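Local structure of testis-expressed protein 101 (Mus musculus, 7BPS) at residues C7-L13 with V54-C60. The protein controls the binding of sperm to the zona pellucida and their migration into the oviduct, probably through the adhesion molecule ADAM3. Numbering follows the deposited sequence.
Sequences CQVSQTL and VLASKSC
Lys58 and Gln8 run side by side where strands 6-16 and 52-61 pair antiparallel in the sheet of the first three-finger Ly6/uPAR domain, a worked example of how a small disulfide-rich domain buries a charge. The lysine chain is extended (chi3 -174°), which carries its NZ to Gln8 OE1 at 2.8 Å. Lys58 CD rests 3.7 Å from Gln8 CB. NZ arrives well above the plane of that amide carbonyl rather than on a lone pair. The same ammonium is held by the backbone oxygens of Trp25, Asn94 and Lys96 and lies in cation-pi contact with Trp25, and Gln8 OE1 also accepts from the backbone N of Ser27. At this end Cys7 CB lies 4.0 Å from Cys60 SG, but the two belong to separate disulfides, with Cys38 and Cys32 respectively. Regular strand bonding breaks at Gln8, whose O approaches Ser59 N at a poor angle and is taken by Asn94 ND2; Val9 CA still offers a C-H to Lys58 O at 3.2 Å.

Beyond this packed end the backbones pair regularly. Ser10 and Lys58 exchange two hydrogen bonds, the one from Lys58 N to Ser10 O being nearly straight (2.8 Å, 176°), and Thr12 and Ala56 repeat the exchange.

Toward Leu13 strand 6-16 is more open, while Val54 to Ala56 stay buried. Leu13, itself exposed, lays its CD2 across the end of Leu55, 3.6 Å from Leu55 CD2 and nearly as close to CG. On the face bearing Ser10 and Thr12, water enters the contact: one molecule joins Thr12 OG1 to Val54 O, and another meets Ser10 OG, which also bonds to Ser27. The chemistry thus divides along the strand pair: the lysine's charge is probably stabilised by the four carbonyl oxygens and the Trp25 ring that meet it, whereas the open end leaves part of its polar bonding to water.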
ATOM      1  N   CYS A   7      11.439 -19.156  -4.563  1.00 56.97           N
ATOM      2  CA  CYS A   7      10.525 -17.993  -4.699  1.00 47.48           C
ATOM      3  C   CYS A   7      11.295 -16.776  -5.188  1.00 43.96           C
ATOM      4  O   CYS A   7      12.483 -16.653  -4.867  1.00 43.57           O
ATOM      5  CB  CYS A   7       9.885 -17.663  -3.363  1.00 46.31           C
ATOM      6  SG  CYS A   7       8.908 -19.031  -2.693  1.00 47.38           S
ATOM      7  N   GLN A   8      10.648 -15.879  -5.932  1.00 41.78           N
ATOM      8  CA  GLN A   8      11.178 -14.508  -6.139  1.00 36.23           C
ATOM      9  C   GLN A   8      11.259 -13.819  -4.773  1.00 37.56           C
ATOM     10  O   GLN A   8      10.394 -14.110  -3.879  1.00 33.75           O
ATOM     11  CB  GLN A   8      10.308 -13.761  -7.132  1.00 40.54           C
ATOM     12  CG  GLN A   8      10.504 -14.255  -8.558  1.00 39.36           C
ATOM     13  CD  GLN A   8       9.882 -13.310  -9.555  1.00 42.39           C
ATOM     14  OE1 GLN A   8       9.690 -12.133  -9.255  1.00 43.24           O
ATOM     15  NE2 GLN A   8       9.538 -13.818 -10.733  1.00 34.38           N
ATOM     16  N   VAL A   9      12.314 -13.030  -4.561  1.00 37.44           N
ATOM     17  CA  VAL A   9      12.577 -12.308  -3.277  1.00 37.91           C
ATOM     18  C   VAL A   9      13.001 -10.863  -3.602  1.00 39.56           C
ATOM     19  O   VAL A   9      13.864 -10.651  -4.482  1.00 39.22           O
ATOM     20  CB  VAL A   9      13.623 -13.043  -2.418  1.00 39.76           C
ATOM     21  CG1 VAL A   9      13.895 -12.329  -1.100  1.00 36.94           C
ATOM     22  CG2 VAL A   9      13.200 -14.485  -2.154  1.00 41.17           C
ATOM     23  N   SER A  10      12.334  -9.901  -2.971  1.00 37.72           N
ATOM     24  CA  SER A  10      12.595  -8.449  -3.091  1.00 38.25           C
ATOM     25  C   SER A  10      11.731  -7.709  -2.074  1.00 35.10           C
ATOM     26  O   SER A  10      10.606  -8.153  -1.811  1.00 36.21           O
ATOM     27  CB  SER A  10      12.376  -7.941  -4.486  1.00 36.24           C
ATOM     28  OG  SER A  10      11.135  -8.382  -4.969  1.00 39.04           O
ATOM     29  N   GLN A  11      12.304  -6.669  -1.483  1.00 32.99           N
ATOM     30  CA  GLN A  11      11.589  -5.701  -0.628  1.00 34.49           C
ATOM     31  C   GLN A  11      11.934  -4.339  -1.207  1.00 33.00           C
ATOM     32  O   GLN A  11      13.146  -4.057  -1.267  1.00 33.04           O
ATOM     33  CB  GLN A  11      11.999  -5.854   0.841  1.00 34.19           C
ATOM     34  CG  GLN A  11      11.554  -7.180   1.467  1.00 35.14           C
ATOM     35  CD  GLN A  11      12.438  -8.373   1.162  1.00 37.48           C
ATOM     36  OE1 GLN A  11      13.653  -8.286   1.221  1.00 39.58           O
ATOM     37  NE2 GLN A  11      11.837  -9.492   0.782  1.00 43.41           N
ATOM     38  N   THR A  12      10.934  -3.599  -1.694  1.00 31.44           N
ATOM     39  CA  THR A  12      11.111  -2.244  -2.287  1.00 30.23           C
ATOM     40  C   THR A  12      10.070  -1.294  -1.702  1.00 28.46           C
ATOM     41  O   THR A  12       8.933  -1.709  -1.388  1.00 27.38           O
ATOM     42  CB  THR A  12      11.044  -2.274  -3.820  1.00 33.22           C
ATOM     43  OG1 THR A  12       9.692  -2.526  -4.225  1.00 36.04           O
ATOM     44  CG2 THR A  12      11.955  -3.332  -4.415  1.00 35.75           C
ATOM     45  N   LEU A  13      10.505  -0.061  -1.518  1.00 28.97           N
ATOM     46  CA  LEU A  13       9.701   1.129  -1.207  1.00 29.71           C
ATOM     47  C   LEU A  13      10.023   2.166  -2.281  1.00 30.20           C
ATOM     48  O   LEU A  13      11.191   2.420  -2.529  1.00 32.96           O
ATOM     49  CB  LEU A  13      10.102   1.643   0.181  1.00 31.48           C
ATOM     50  CG  LEU A  13       9.961   0.678   1.366  1.00 33.25           C
ATOM     51  CD1 LEU A  13      10.708   1.203   2.581  1.00 34.45           C
ATOM     52  CD2 LEU A  13       8.510   0.427   1.726  1.00 32.42           C
ATOM     53  N   VAL A  54       4.562   2.882  -3.123  1.00 28.97           N
ATOM     54  CA  VAL A  54       4.518   1.431  -3.431  1.00 30.07           C
ATOM     55  C   VAL A  54       5.418   0.682  -2.434  1.00 34.53           C
ATOM     56  O   VAL A  54       6.671   0.929  -2.419  1.00 31.13           O
ATOM     57  CB  VAL A  54       4.889   1.177  -4.896  1.00 28.71           C
ATOM     58  CG1 VAL A  54       4.722  -0.259  -5.266  1.00 32.17           C
ATOM     59  CG2 VAL A  54       4.041   2.022  -5.819  1.00 32.15           C
ATOM     60  N   LEU A  55       4.781  -0.132  -1.577  1.00 33.76           N
ATOM     61  CA  LEU A  55       5.410  -1.149  -0.707  1.00 32.01           C
ATOM     62  C   LEU A  55       5.185  -2.501  -1.393  1.00 32.38           C
ATOM     63  O   LEU A  55       4.027  -2.974  -1.440  1.00 32.69           O
ATOM     64  CB  LEU A  55       4.803  -1.104   0.701  1.00 34.13           C
ATOM     65  CG  LEU A  55       4.858   0.257   1.402  1.00 35.62           C
ATOM     66  CD1 LEU A  55       3.572   1.048   1.167  1.00 35.13           C
ATOM     67  CD2 LEU A  55       5.108   0.133   2.896  1.00 35.07           C
ATOM     68  N   ALA A  56       6.246  -3.064  -1.971  1.00 33.97           N
ATOM     69  CA  ALA A  56       6.233  -4.324  -2.744  1.00 33.42           C
ATOM     70  C   ALA A  56       7.167  -5.349  -2.086  1.00 33.86           C
ATOM     71  O   ALA A  56       8.396  -5.091  -1.958  1.00 32.30           O
ATOM     72  CB  ALA A  56       6.611  -4.072  -4.186  1.00 32.75           C
ATOM     73  N   SER A  57       6.586  -6.485  -1.709  1.00 34.77           N
ATOM     74  CA  SER A  57       7.266  -7.612  -1.039  1.00 38.89           C
ATOM     75  C   SER A  57       7.093  -8.904  -1.845  1.00 40.81           C
ATOM     76  O   SER A  57       5.953  -9.259  -2.156  1.00 40.17           O
ATOM     77  CB  SER A  57       6.749  -7.794   0.339  1.00 38.28           C
ATOM     78  OG  SER A  57       7.249  -8.997   0.852  1.00 42.06           O
ATOM     79  N   LYS A  58       8.208  -9.575  -2.140  1.00 40.98           N
ATOM     80  CA  LYS A  58       8.247 -10.989  -2.582  1.00 40.46           C
ATOM     81  C   LYS A  58       9.182 -11.762  -1.643  1.00 44.73           C
ATOM     82  O   LYS A  58      10.247 -11.241  -1.300  1.00 39.62           O
ATOM     83  CB  LYS A  58       8.681 -11.069  -4.038  1.00 36.52           C
ATOM     84  CG  LYS A  58       7.648 -10.547  -5.019  1.00 36.90           C
ATOM     85  CD  LYS A  58       7.897 -11.013  -6.430  1.00 35.49           C
ATOM     86  CE  LYS A  58       6.956 -10.375  -7.433  1.00 37.50           C
ATOM     87  NZ  LYS A  58       7.199 -10.906  -8.795  1.00 37.68           N
ATOM     88  N   SER A  59       8.769 -12.951  -1.200  1.00 46.82           N
ATOM     89  CA  SER A  59       9.547 -13.771  -0.242  1.00 44.65           C
ATOM     90  C   SER A  59       9.032 -15.209  -0.148  1.00 46.03           C
ATOM     91  O   SER A  59       7.914 -15.547  -0.631  1.00 43.85           O
ATOM     92  CB  SER A  59       9.588 -13.120   1.122  1.00 42.67           C
ATOM     93  OG  SER A  59       8.347 -13.216   1.790  1.00 44.34           O
ATOM     94  N   CYS A  60       9.890 -16.033   0.436  1.00 46.55           N
ATOM     95  CA  CYS A  60       9.547 -17.304   1.099  1.00 46.65           C
ATOM     96  C   CYS A  60       8.752 -16.966   2.343  1.00 41.85           C
ATOM     97  O   CYS A  60       9.062 -15.969   2.965  1.00 42.93           O
ATOM     98  CB  CYS A  60      10.808 -18.062   1.470  1.00 45.39           C
ATOM     99  SG  CYS A  60      11.833 -18.402   0.019  1.00 51.16           S
TER
HETATM  100  O   HOH W   1       9.119  -6.720  -4.188  1.00 32.39           O
HETATM  101  O   HOH W   2       8.429  -0.246  -4.336  1.00 31.92           O